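Local coordinates for protein probable Rab-related GTPase (Acanthamoeba polyphaga mimivirus, PDB 5XC5) that binds GTP with magnesium as a Rab-family small GTPase and may take part in protein transport, at residues K7-I11 with T72-N78; T111-L115 with K163-M168; L115-I121 with D145-S151. The protein carries 1 engineered substitution. All coordinates share one frame. Residues are numbered along the deposited sequence.

Contact 1 (K7-I11 with T72-N78); sequences KIILI and TKMYYTN
Here side chains of strand 6-12 meet the loop that leads from helix 69-72 into strand 81-87, in the Ras-like G domain. Residues 7-11 are extended. Residues 73-75 form a 3-10 turn, closed by Tyr75 N to Thr72 O at 3.0 Å, and Asn78 takes a left-handed conformation (68/15). CA pairs are Lys7-Asn78 (7.1 Å), Ile9-Tyr76 (7.5 Å) and Ile11-Thr72 (7.9 Å). Alternate strand residues Lys7, Ile9 and Ile11 point toward the loop. Ile9 and Ile11 both adopt chi1 p, chi2 t. They meet the Tyr76 ring at its edge: Ile9 CD1 is 3.9 Å from Tyr76 CD1, and Ile11 CG2 is 4.1 Å from Tyr76 CE1. Tyr76 has chi1 m, and helix 91-107 also touches its side chain. Ile11 CG2 lies 4.3 Å from Thr72 CG2. Lys7 is fully extended (tttt), so its ammonium group reaches two loop carbonyls: NZ donates to Tyr75 O at 2.9 Å and to Thr77 O at 2.8 Å.

Contact 2 (T111-L115 with K163-M168); sequences TYYIL and KMIDKM
Strand 113-115 and helix segment 163-168 run nearly antiparallel. Their axes make an angle of 172° and approach to 9.4 Å. Tyr112 precedes the strand with phi/psi -97/-28, and residues 113-115 are extended. The helix is regular, with Lys167 N to Lys163 O at 3.2 Å and Met168 N to Met164 O at 2.9 Å. The nearest CA pairs are Tyr113-Lys167 (6.7 Å) and Tyr112-Met168 (7.7 Å).

Tyr113 is the centre of the contact. Its chi1 is t, and its ring lies against the helix. Lys167 (chi1 m, chi2 m) lays its aliphatic chain over one face, a CH-pi contact with CG 3.3 Å from the centroid of the Tyr113 ring. Met164 (t, p, p) brings its sulfur to the ring edge, a Met-aromatic contact with SD 5.1 Å from the centroid of the Tyr113 ring. Met164 CE reaches Tyr113 CD2 at 3.7 Å and Leu115 CB at 4.2 Å. Leu115 (t, p) also places CD1 3.9 Å from Lys163 CE. Met168 CE packs 4.0 Å from Tyr113 CB and 4.3 Å from Tyr112 CD2. Tyr113 OH is 3.5 Å from Lys163 CE, but its hydrogen bond is to Asp145, which also forms a salt bridge with Lys163. Tyr112 OH bonds to Glu170.

This is helix-on-sheet packing of the Ras-like fold. The C-terminal helix 154-169 lies on one face of the sheet, and Met164 and Met168 also touch Ile8 of strand 6-12. Ile114 points to the other face, where helix 91-107 covers it.

Contact 3 (L115-I121 with D145-S151); sequences LVVANKI and DYVFASS. With GTP (guanosine-5'-triphosphate), chain B.
Val147 (chi1 p) is central on one face of this parallel strand pair: Val147 CG1 lies 3.8 Å from both Leu115 CD1 and Val117 CG2. On the other face, which helix 132-141 covers, Ala118 CB is 3.6 Å from Phe148 CD2. Beyond the strand end, Ile121 CG2 lies at the Phe148 ring edge, 3.9 Å from Phe148 CD2. Leu115 to Ala118 pair in order with Asp145 to Phe148; the axes cross at -25°. The ladder is Val116 N to Asp145 O (2.8 Å), Val147 N to Val116 O (3.0 Å), Ala118 N to Val147 O (2.9 Å) and Ala149 N to Ala118 O (2.9 Å). Ile121 N bonds Ala149 O (3.1 Å). Asn119 ND2 donates to Ser151 OG (3.1 Å) and Val16 O. Ser151 N and OG donate to GTP O6 (2.8 Å) and N7 (2.6 Å). Lys120 NZ donates to GTP O4' (3.2 Å) and the Gly15 carbonyl. Asn119-Asp122 match the NKxD motif; Ser151 bonds the base, Lys120 the ribose, consistent with guanine-nucleotide recognition.

In the fold
All three contacts reach the same sheet of the G domain. Contact 3 is the most buried and joins neighbouring strands by backbone hydrogen bonds. Contacts 1 and 2 are partly buried and pack side chains onto strands. Contact 1 adds a lysine that binds loop carbonyls, whereas contact 2 relies on aromatic, methionine and aliphatic packing. Contacts 2 and 3 share Leu115 and strand 113-119, and contact 3 is nested inside the chain loop closed by contact 2. Asp145 ties them further through Tyr113 and Lys163. Contact 1 meets contact 2 where Ile8 CD1 lies 3.7 Å from Met168 SD. Of the three, only contact 3 includes residues that bind GTP.

Contact 1 (K7-I11 with T72-N78)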
loop_
_atom_site.group_PDB
_atom_site.type_symbol
_atom_site.label_atom_id
_atom_site.label_comp_id
_atom_site.label_asym_id
_atom_site.label_seq_id
_atom_site.Cartn_x
_atom_site.Cartn_y
_atom_site.Cartn_z
ATOM N N LYS A 7 9.472 2.806 -9.036
ATOM C CA LYS A 7 9.561 2.797 -7.580
ATOM C C LYS A 7 8.169 2.850 -6.957
ATOM O O LYS A 7 7.420 3.807 -7.166
ATOM C CB LYS A 7 10.426 3.947 -7.069
ATOM C CG LYS A 7 10.453 4.036 -5.537
ATOM C CD LYS A 7 11.490 5.024 -5.021
ATOM C CE LYS A 7 11.416 5.125 -3.499
ATOM N NZ LYS A 7 12.494 5.998 -2.932
ATOM N N ILE A 8 7.833 1.812 -6.201
ATOM C CA ILE A 8 6.573 1.699 -5.477
ATOM C C ILE A 8 6.915 1.590 -4.000
ATOM O O ILE A 8 7.752 0.764 -3.619
ATOM C CB ILE A 8 5.787 0.439 -5.899
ATOM C CG1 ILE A 8 5.755 0.263 -7.421
ATOM C CG2 ILE A 8 4.381 0.423 -5.261
ATOM C CD1 ILE A 8 5.054 1.361 -8.154
ATOM N N ILE A 9 6.264 2.400 -3.165
ATOM C CA ILE A 9 6.427 2.273 -1.717
ATOM C C ILE A 9 5.100 1.890 -1.072
ATOM O O ILE A 9 4.023 2.286 -1.535
ATOM C CB ILE A 9 7.009 3.536 -1.045
ATOM C CG1 ILE A 9 6.050 4.722 -1.171
ATOM C CG2 ILE A 9 8.405 3.847 -1.577
ATOM C CD1 ILE A 9 6.511 5.951 -0.410
ATOM N N LEU A 10 5.185 1.132 0.020
ATOM C CA LEU A 10 4.043 0.857 0.884
ATOM C C LEU A 10 4.253 1.620 2.178
ATOM O O LEU A 10 5.292 1.459 2.835
ATOM C CB LEU A 10 3.900 -0.631 1.204
ATOM C CG LEU A 10 3.492 -1.508 0.031
ATOM C CD1 LEU A 10 4.724 -1.976 -0.706
ATOM C CD2 LEU A 10 2.629 -2.686 0.521
ATOM N N ILE A 11 3.274 2.455 2.532
ATOM C CA ILE A 11 3.289 3.211 3.777
ATOM C C ILE A 11 1.948 3.028 4.477
ATOM O O ILE A 11 0.949 2.654 3.859
ATOM C CB ILE A 11 3.604 4.706 3.566
ATOM C CG1 ILE A 11 2.480 5.386 2.786
ATOM C CG2 ILE A 11 4.926 4.882 2.816
ATOM C CD1 ILE A 11 2.748 6.876 2.463
ATOM N N THR A 72 11.270 5.896 7.513
ATOM C CA THR A 72 10.323 5.782 6.413
ATOM C C THR A 72 10.326 7.027 5.541
ATOM O O THR A 72 10.225 6.929 4.312
ATOM C CB THR A 72 8.938 5.499 6.996
ATOM O OG1 THR A 72 8.969 4.196 7.594
ATOM C CG2 THR A 72 7.857 5.560 5.926
ATOM N N LYS A 73 10.476 8.200 6.158
ATOM C CA LYS A 73 10.482 9.461 5.431
ATOM C C LYS A 73 11.561 9.489 4.354
ATOM O O LYS A 73 11.371 10.117 3.309
ATOM C CB LYS A 73 10.694 10.598 6.438
ATOM C CG LYS A 73 10.879 11.978 5.833
ATOM C CD LYS A 73 10.910 13.071 6.913
ATOM C CE LYS A 73 9.534 13.318 7.519
ATOM N NZ LYS A 73 9.556 14.238 8.702
ATOM N N MET A 74 12.681 8.800 4.576
ATOM C CA MET A 74 13.794 8.835 3.628
ATOM C C MET A 74 13.527 8.032 2.370
ATOM O O MET A 74 14.364 8.050 1.458
ATOM C CB MET A 74 15.069 8.349 4.321
ATOM C CG MET A 74 15.509 9.237 5.481
ATOM S SD MET A 74 15.797 10.950 4.974
ATOM C CE MET A 74 17.187 10.732 3.883
ATOM N N TYR A 75 12.386 7.351 2.284
ATOM C CA TYR A 75 12.040 6.533 1.132
ATOM C C TYR A 75 10.954 7.153 0.266
ATOM O O TYR A 75 10.606 6.576 -0.773
ATOM C CB TYR A 75 11.686 5.106 1.588
ATOM C CG TYR A 75 12.916 4.436 2.134
ATOM C CD1 TYR A 75 13.259 4.556 3.474
ATOM C CD2 TYR A 75 13.785 3.747 1.294
ATOM C CE1 TYR A 75 14.418 3.982 3.973
ATOM C CE2 TYR A 75 14.948 3.174 1.780
ATOM C CZ TYR A 75 15.257 3.290 3.121
ATOM O OH TYR A 75 16.412 2.719 3.609
ATOM N N TYR A 76 10.434 8.325 0.647
ATOM C CA TYR A 76 9.378 8.971 -0.129
ATOM C C TYR A 76 9.875 9.417 -1.496
ATOM O O TYR A 76 9.154 9.300 -2.494
ATOM C CB TYR A 76 8.866 10.208 0.605
ATOM C CG TYR A 76 8.052 9.982 1.855
ATOM C CD1 TYR A 76 7.194 8.891 1.984
ATOM C CD2 TYR A 76 8.115 10.887 2.900
ATOM C CE1 TYR A 76 6.442 8.713 3.135
ATOM C CE2 TYR A 76 7.368 10.715 4.042
ATOM C CZ TYR A 76 6.536 9.633 4.156
ATOM O OH TYR A 76 5.794 9.457 5.312
ATOM N N THR A 77 11.079 9.981 -1.552
ATOM C CA THR A 77 11.493 10.721 -2.736
ATOM C C THR A 77 11.586 9.797 -3.945
ATOM O O THR A 77 11.961 8.627 -3.831
ATOM C CB THR A 77 12.823 11.436 -2.470
ATOM O OG1 THR A 77 13.161 12.259 -3.593
ATOM C CG2 THR A 77 13.937 10.443 -2.216
ATOM N N ASN A 78 11.201 10.326 -5.106
ATOM C CA ASN A 78 11.256 9.641 -6.395
ATOM C C ASN A 78 10.283 8.476 -6.508
ATOM O O ASN A 78 10.417 7.654 -7.423
ATOM C CB ASN A 78 12.675 9.202 -6.777
ATOM C CG ASN A 78 13.613 10.371 -6.941
ATOM O OD1 ASN A 78 13.244 11.396 -7.515
ATOM N ND2 ASN A 78 14.830 10.234 -6.431
HETATM O O HOH W 1 14.932 6.226 -1.067
#

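Contact 2 (T111-L115 with K163-M168)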
loop_
_atom_site.group_PDB
_atom_site.type_symbol
_atom_site.label_atom_id
_atom_site.label_comp_id
_atom_site.label_asym_id
_atom_site.label_seq_id
_atom_site.Cartn_x
_atom_site.Cartn_y
_atom_site.Cartn_z
ATOM N N THR A 111 4.974 11.287 -7.522
ATOM C CA THR A 111 4.036 10.175 -7.473
ATOM C C THR A 111 2.955 10.373 -8.528
ATOM O O THR A 111 2.390 11.461 -8.655
ATOM C CB THR A 111 3.419 10.061 -6.081
ATOM O OG1 THR A 111 4.455 10.164 -5.097
ATOM C CG2 THR A 111 2.730 8.715 -5.909
ATOM N N TYR A 112 2.687 9.325 -9.298
ATOM C CA TYR A 112 1.656 9.351 -10.322
ATOM C C TYR A 112 0.339 8.752 -9.853
ATOM O O TYR A 112 -0.723 9.142 -10.345
ATOM C CB TYR A 112 2.144 8.561 -11.536
ATOM C CG TYR A 112 1.190 8.530 -12.694
ATOM C CD1 TYR A 112 1.012 9.651 -13.494
ATOM C CD2 TYR A 112 0.489 7.371 -13.013
ATOM C CE1 TYR A 112 0.147 9.628 -14.572
ATOM C CE2 TYR A 112 -0.382 7.338 -14.087
ATOM C CZ TYR A 112 -0.545 8.475 -14.865
ATOM O OH TYR A 112 -1.400 8.463 -15.945
ATOM N N TYR A 113 0.385 7.815 -8.912
ATOM C CA TYR A 113 -0.808 7.091 -8.498
ATOM C C TYR A 113 -0.639 6.716 -7.038
ATOM O O TYR A 113 0.349 6.060 -6.672
ATOM C CB TYR A 113 -0.973 5.832 -9.349
ATOM C CG TYR A 113 -2.215 4.994 -9.091
ATOM C CD1 TYR A 113 -3.497 5.545 -9.151
ATOM C CD2 TYR A 113 -2.097 3.630 -8.853
ATOM C CE1 TYR A 113 -4.631 4.745 -8.954
ATOM C CE2 TYR A 113 -3.205 2.834 -8.660
ATOM C CZ TYR A 113 -4.467 3.383 -8.711
ATOM O OH TYR A 113 -5.547 2.550 -8.508
ATOM N N ILE A 114 -1.596 7.142 -6.218
ATOM C CA ILE A 114 -1.677 6.773 -4.810
ATOM C C ILE A 114 -2.926 5.920 -4.660
ATOM O O ILE A 114 -4.020 6.352 -5.038
ATOM C CB ILE A 114 -1.760 8.007 -3.903
ATOM C CG1 ILE A 114 -0.500 8.855 -4.048
ATOM C CG2 ILE A 114 -1.953 7.576 -2.473
ATOM C CD1 ILE A 114 -0.510 10.098 -3.155
ATOM N N LEU A 115 -2.755 4.703 -4.138
ATOM C CA LEU A 115 -3.841 3.747 -3.960
ATOM C C LEU A 115 -3.961 3.421 -2.477
ATOM O O LEU A 115 -3.022 2.889 -1.879
ATOM C CB LEU A 115 -3.568 2.485 -4.779
ATOM C CG LEU A 115 -4.575 1.343 -4.633
ATOM C CD1 LEU A 115 -5.988 1.801 -4.953
ATOM C CD2 LEU A 115 -4.153 0.188 -5.538
ATOM N N LYS A 163 -3.947 -2.931 -10.292
ATOM C CA LYS A 163 -4.321 -1.528 -10.448
ATOM C C LYS A 163 -3.081 -0.646 -10.498
ATOM O O LYS A 163 -2.979 0.256 -11.337
ATOM C CB LYS A 163 -5.204 -1.095 -9.276
ATOM C CG LYS A 163 -6.557 -1.782 -9.223
ATOM C CD LYS A 163 -7.313 -1.458 -7.923
ATOM C CE LYS A 163 -7.803 -0.003 -7.837
ATOM N NZ LYS A 163 -8.815 0.313 -8.892
ATOM N N MET A 164 -2.124 -0.904 -9.611
ATOM C CA MET A 164 -0.892 -0.130 -9.586
ATOM C C MET A 164 -0.087 -0.323 -10.865
ATOM O O MET A 164 0.453 0.641 -11.418
ATOM C CB MET A 164 -0.073 -0.539 -8.359
ATOM C CG MET A 164 1.288 0.146 -8.221
ATOM S SD MET A 164 1.173 1.951 -7.994
ATOM C CE MET A 164 0.269 2.094 -6.425
ATOM N N ILE A 165 -0.004 -1.565 -11.349
ATOM C CA ILE A 165 0.750 -1.869 -12.563
ATOM C C ILE A 165 0.148 -1.150 -13.765
ATOM O O ILE A 165 0.868 -0.538 -14.568
ATOM C CB ILE A 165 0.824 -3.393 -12.773
ATOM C CG1 ILE A 165 1.710 -4.026 -11.697
ATOM C CG2 ILE A 165 1.319 -3.725 -14.193
ATOM C CD1 ILE A 165 1.439 -5.492 -11.486
ATOM N N ASP A 166 -1.183 -1.213 -13.907
ATOM C CA ASP A 166 -1.840 -0.527 -15.020
ATOM C C ASP A 166 -1.496 0.956 -15.026
ATOM O O ASP A 166 -1.189 1.527 -16.077
ATOM C CB ASP A 166 -3.362 -0.684 -14.942
ATOM C CG ASP A 166 -3.835 -2.106 -15.172
ATOM O OD1 ASP A 166 -3.018 -2.973 -15.533
ATOM O OD2 ASP A 166 -5.049 -2.351 -15.002
ATOM N N LYS A 167 -1.535 1.599 -13.857
ATOM C CA LYS A 167 -1.228 3.021 -13.793
ATOM C C LYS A 167 0.235 3.291 -14.123
ATOM O O LYS A 167 0.541 4.234 -14.858
ATOM C CB LYS A 167 -1.601 3.578 -12.417
ATOM C CG LYS A 167 -3.090 3.713 -12.186
ATOM C CD LYS A 167 -3.690 4.832 -13.037
ATOM C CE LYS A 167 -5.157 5.037 -12.732
ATOM N NZ LYS A 167 -5.910 3.781 -12.932
ATOM N N MET A 168 1.157 2.474 -13.603
ATOM C CA MET A 168 2.563 2.660 -13.956
ATOM C C MET A 168 2.785 2.537 -15.455
ATOM O O MET A 168 3.634 3.238 -16.016
ATOM C CB MET A 168 3.451 1.660 -13.210
ATOM C CG MET A 168 3.454 1.807 -11.682
ATOM S SD MET A 168 3.987 3.427 -11.057
ATOM C CE MET A 168 2.403 4.231 -10.797
#

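Contact 3 (L115-I121 with D145-S151)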
loop_
_atom_site.group_PDB
_atom_site.type_symbol
_atom_site.label_atom_id
_atom_site.label_comp_id
_atom_site.label_asym_id
_atom_site.label_seq_id
_atom_site.Cartn_x
_atom_site.Cartn_y
_atom_site.Cartn_z
ATOM N N LEU A 115 -2.755 4.703 -4.138
ATOM C CA LEU A 115 -3.841 3.747 -3.960
ATOM C C LEU A 115 -3.961 3.421 -2.477
ATOM O O LEU A 115 -3.022 2.889 -1.879
ATOM C CB LEU A 115 -3.568 2.485 -4.779
ATOM C CG LEU A 115 -4.575 1.343 -4.633
ATOM C CD1 LEU A 115 -5.988 1.801 -4.953
ATOM C CD2 LEU A 115 -4.153 0.188 -5.538
ATOM N N VAL A 116 -5.101 3.785 -1.885
ATOM C CA VAL A 116 -5.401 3.464 -0.491
ATOM C C VAL A 116 -5.929 2.037 -0.434
ATOM O O VAL A 116 -6.875 1.687 -1.145
ATOM C CB VAL A 116 -6.435 4.453 0.070
ATOM C CG1 VAL A 116 -6.912 4.009 1.456
ATOM C CG2 VAL A 116 -5.856 5.871 0.110
ATOM N N VAL A 117 -5.325 1.214 0.420
ATOM C CA VAL A 117 -5.693 -0.190 0.546
ATOM C C VAL A 117 -6.398 -0.369 1.879
ATOM O O VAL A 117 -5.778 -0.239 2.943
ATOM C CB VAL A 117 -4.476 -1.122 0.462
ATOM C CG1 VAL A 117 -4.898 -2.590 0.608
ATOM C CG2 VAL A 117 -3.725 -0.888 -0.846
ATOM N N ALA A 118 -7.688 -0.688 1.820
ATOM C CA ALA A 118 -8.474 -1.028 3.000
ATOM C C ALA A 118 -8.266 -2.519 3.240
ATOM O O ALA A 118 -8.862 -3.361 2.559
ATOM C CB ALA A 118 -9.942 -0.696 2.745
ATOM N N ASN A 119 -7.391 -2.848 4.185
ATOM C CA ASN A 119 -6.933 -4.212 4.391
ATOM C C ASN A 119 -7.659 -4.872 5.559
ATOM O O ASN A 119 -8.312 -4.225 6.387
ATOM C CB ASN A 119 -5.419 -4.240 4.630
ATOM C CG ASN A 119 -4.803 -5.596 4.345
ATOM O OD1 ASN A 119 -5.293 -6.344 3.516
ATOM N ND2 ASN A 119 -3.714 -5.915 5.033
ATOM N N LYS A 120 -7.512 -6.197 5.610
ATOM C CA LYS A 120 -8.095 -7.080 6.627
ATOM C C LYS A 120 -9.597 -7.272 6.448
ATOM O O LYS A 120 -10.322 -7.511 7.420
ATOM C CB LYS A 120 -7.723 -6.709 8.071
ATOM C CG LYS A 120 -6.238 -6.435 8.248
ATOM C CD LYS A 120 -5.824 -6.549 9.689
ATOM C CE LYS A 120 -4.355 -6.144 9.885
ATOM N NZ LYS A 120 -3.956 -6.258 11.335
ATOM N N ILE A 121 -10.072 -7.203 5.201
ATOM C CA ILE A 121 -11.500 -7.362 4.933
ATOM C C ILE A 121 -12.035 -8.735 5.319
ATOM O O ILE A 121 -13.254 -8.910 5.384
ATOM C CB ILE A 121 -11.841 -7.004 3.468
ATOM C CG1 ILE A 121 -11.243 -8.035 2.499
ATOM C CG2 ILE A 121 -11.417 -5.581 3.164
ATOM C CD1 ILE A 121 -11.466 -7.708 1.021
ATOM N N ASP A 145 -7.027 6.769 -5.227
ATOM C CA ASP A 145 -7.935 5.665 -5.492
ATOM C C ASP A 145 -7.981 4.763 -4.262
ATOM O O ASP A 145 -7.212 4.936 -3.315
ATOM C CB ASP A 145 -7.427 4.908 -6.728
ATOM C CG ASP A 145 -8.485 4.028 -7.386
ATOM O OD1 ASP A 145 -9.678 4.069 -7.019
ATOM O OD2 ASP A 145 -8.092 3.269 -8.300
ATOM N N TYR A 146 -8.890 3.791 -4.282
ATOM C CA TYR A 146 -9.061 2.873 -3.164
ATOM C C TYR A 146 -9.306 1.461 -3.676
ATOM O O TYR A 146 -9.777 1.258 -4.801
ATOM C CB TYR A 146 -10.242 3.274 -2.264
ATOM C CG TYR A 146 -11.558 3.246 -3.002
ATOM C CD1 TYR A 146 -11.941 4.315 -3.805
ATOM C CD2 TYR A 146 -12.403 2.138 -2.932
ATOM C CE1 TYR A 146 -13.139 4.298 -4.513
ATOM C CE2 TYR A 146 -13.604 2.109 -3.634
ATOM C CZ TYR A 146 -13.965 3.192 -4.424
ATOM O OH TYR A 146 -15.156 3.173 -5.124
ATOM N N VAL A 147 -9.034 0.490 -2.799
ATOM C CA VAL A 147 -9.239 -0.923 -3.097
ATOM C C VAL A 147 -9.373 -1.634 -1.764
ATOM O O VAL A 147 -8.834 -1.186 -0.751
ATOM C CB VAL A 147 -8.058 -1.471 -3.943
ATOM C CG1 VAL A 147 -6.751 -1.438 -3.160
ATOM C CG2 VAL A 147 -8.349 -2.874 -4.468
ATOM N N PHE A 148 -10.062 -2.773 -1.768
ATOM C CA PHE A 148 -10.251 -3.586 -0.572
ATOM C C PHE A 148 -9.467 -4.887 -0.695
ATOM O O PHE A 148 -9.453 -5.517 -1.760
ATOM C CB PHE A 148 -11.739 -3.874 -0.361
ATOM C CG PHE A 148 -12.526 -2.657 0.050
ATOM C CD1 PHE A 148 -12.998 -1.758 -0.904
ATOM C CD2 PHE A 148 -12.769 -2.396 1.383
ATOM C CE1 PHE A 148 -13.712 -0.625 -0.526
ATOM C CE2 PHE A 148 -13.497 -1.275 1.768
ATOM C CZ PHE A 148 -13.963 -0.391 0.807
ATOM N N ALA A 149 -8.808 -5.292 0.394
ATOM C CA ALA A 149 -7.947 -6.466 0.322
ATOM C C ALA A 149 -7.873 -7.209 1.650
ATOM O O ALA A 149 -8.280 -6.714 2.706
ATOM C CB ALA A 149 -6.536 -6.084 -0.143
ATOM N N SER A 150 -7.373 -8.446 1.562
ATOM C CA SER A 150 -6.886 -9.218 2.696
ATOM C C SER A 150 -5.559 -9.827 2.284
ATOM O O SER A 150 -5.471 -10.439 1.215
ATOM C CB SER A 150 -7.854 -10.348 3.040
ATOM O OG SER A 150 -7.264 -11.228 3.994
ATOM N N SER A 151 -4.532 -9.650 3.126
ATOM C CA SER A 151 -3.212 -10.203 2.835
ATOM C C SER A 151 -3.265 -11.701 2.603
ATOM O O SER A 151 -2.427 -12.244 1.871
ATOM C CB SER A 151 -2.266 -9.948 4.010
ATOM O OG SER A 151 -2.258 -8.587 4.421
HETATM P PG GTP B . 4.728 -2.653 10.437
HETATM O O1G GTP B . 5.893 -3.254 9.677
HETATM O O2G GTP B . 4.921 -2.734 11.922
HETATM O O3G GTP B . 4.402 -1.248 9.979
HETATM O O3B GTP B . 3.377 -3.555 10.201
HETATM P PB GTP B . 2.800 -4.111 8.790
HETATM O O1B GTP B . 3.930 -4.521 7.866
HETATM O O2B GTP B . 1.847 -3.110 8.199
HETATM O O3A GTP B . 1.852 -5.351 9.209
HETATM P PA GTP B . 2.251 -6.925 9.129
HETATM O O1A GTP B . 2.270 -7.403 7.673
HETATM O O2A GTP B . 3.525 -7.192 9.958
HETATM O "O5'" GTP B . 0.938 -7.585 9.824
HETATM C "C5'" GTP B . 0.615 -7.328 11.175
HETATM C "C4'" GTP B . -0.292 -8.441 11.699
HETATM O "O4'" GTP B . -1.526 -8.354 11.001
HETATM C "C3'" GTP B . 0.253 -9.837 11.466
HETATM O "O3'" GTP B . -0.045 -10.665 12.581
HETATM C "C2'" GTP B . -0.523 -10.322 10.261
HETATM O "O2'" GTP B . -0.665 -11.724 10.230
HETATM C "C1'" GTP B . -1.848 -9.608 10.429
HETATM N N9 GTP B . -2.465 -9.405 9.110
HETATM C C8 GTP B . -1.872 -8.926 7.971
HETATM N N7 GTP B . -2.788 -8.886 6.981
HETATM C C5 GTP B . -3.964 -9.343 7.482
HETATM C C6 GTP B . -5.224 -9.517 6.922
HETATM O O6 GTP B . -5.497 -9.251 5.737
HETATM N N1 GTP B . -6.208 -10.019 7.740
HETATM C C2 GTP B . -5.986 -10.328 9.066
HETATM N N2 GTP B . -6.997 -10.802 9.785
HETATM N N3 GTP B . -4.746 -10.153 9.634
HETATM C C4 GTP B . -3.766 -9.671 8.825
#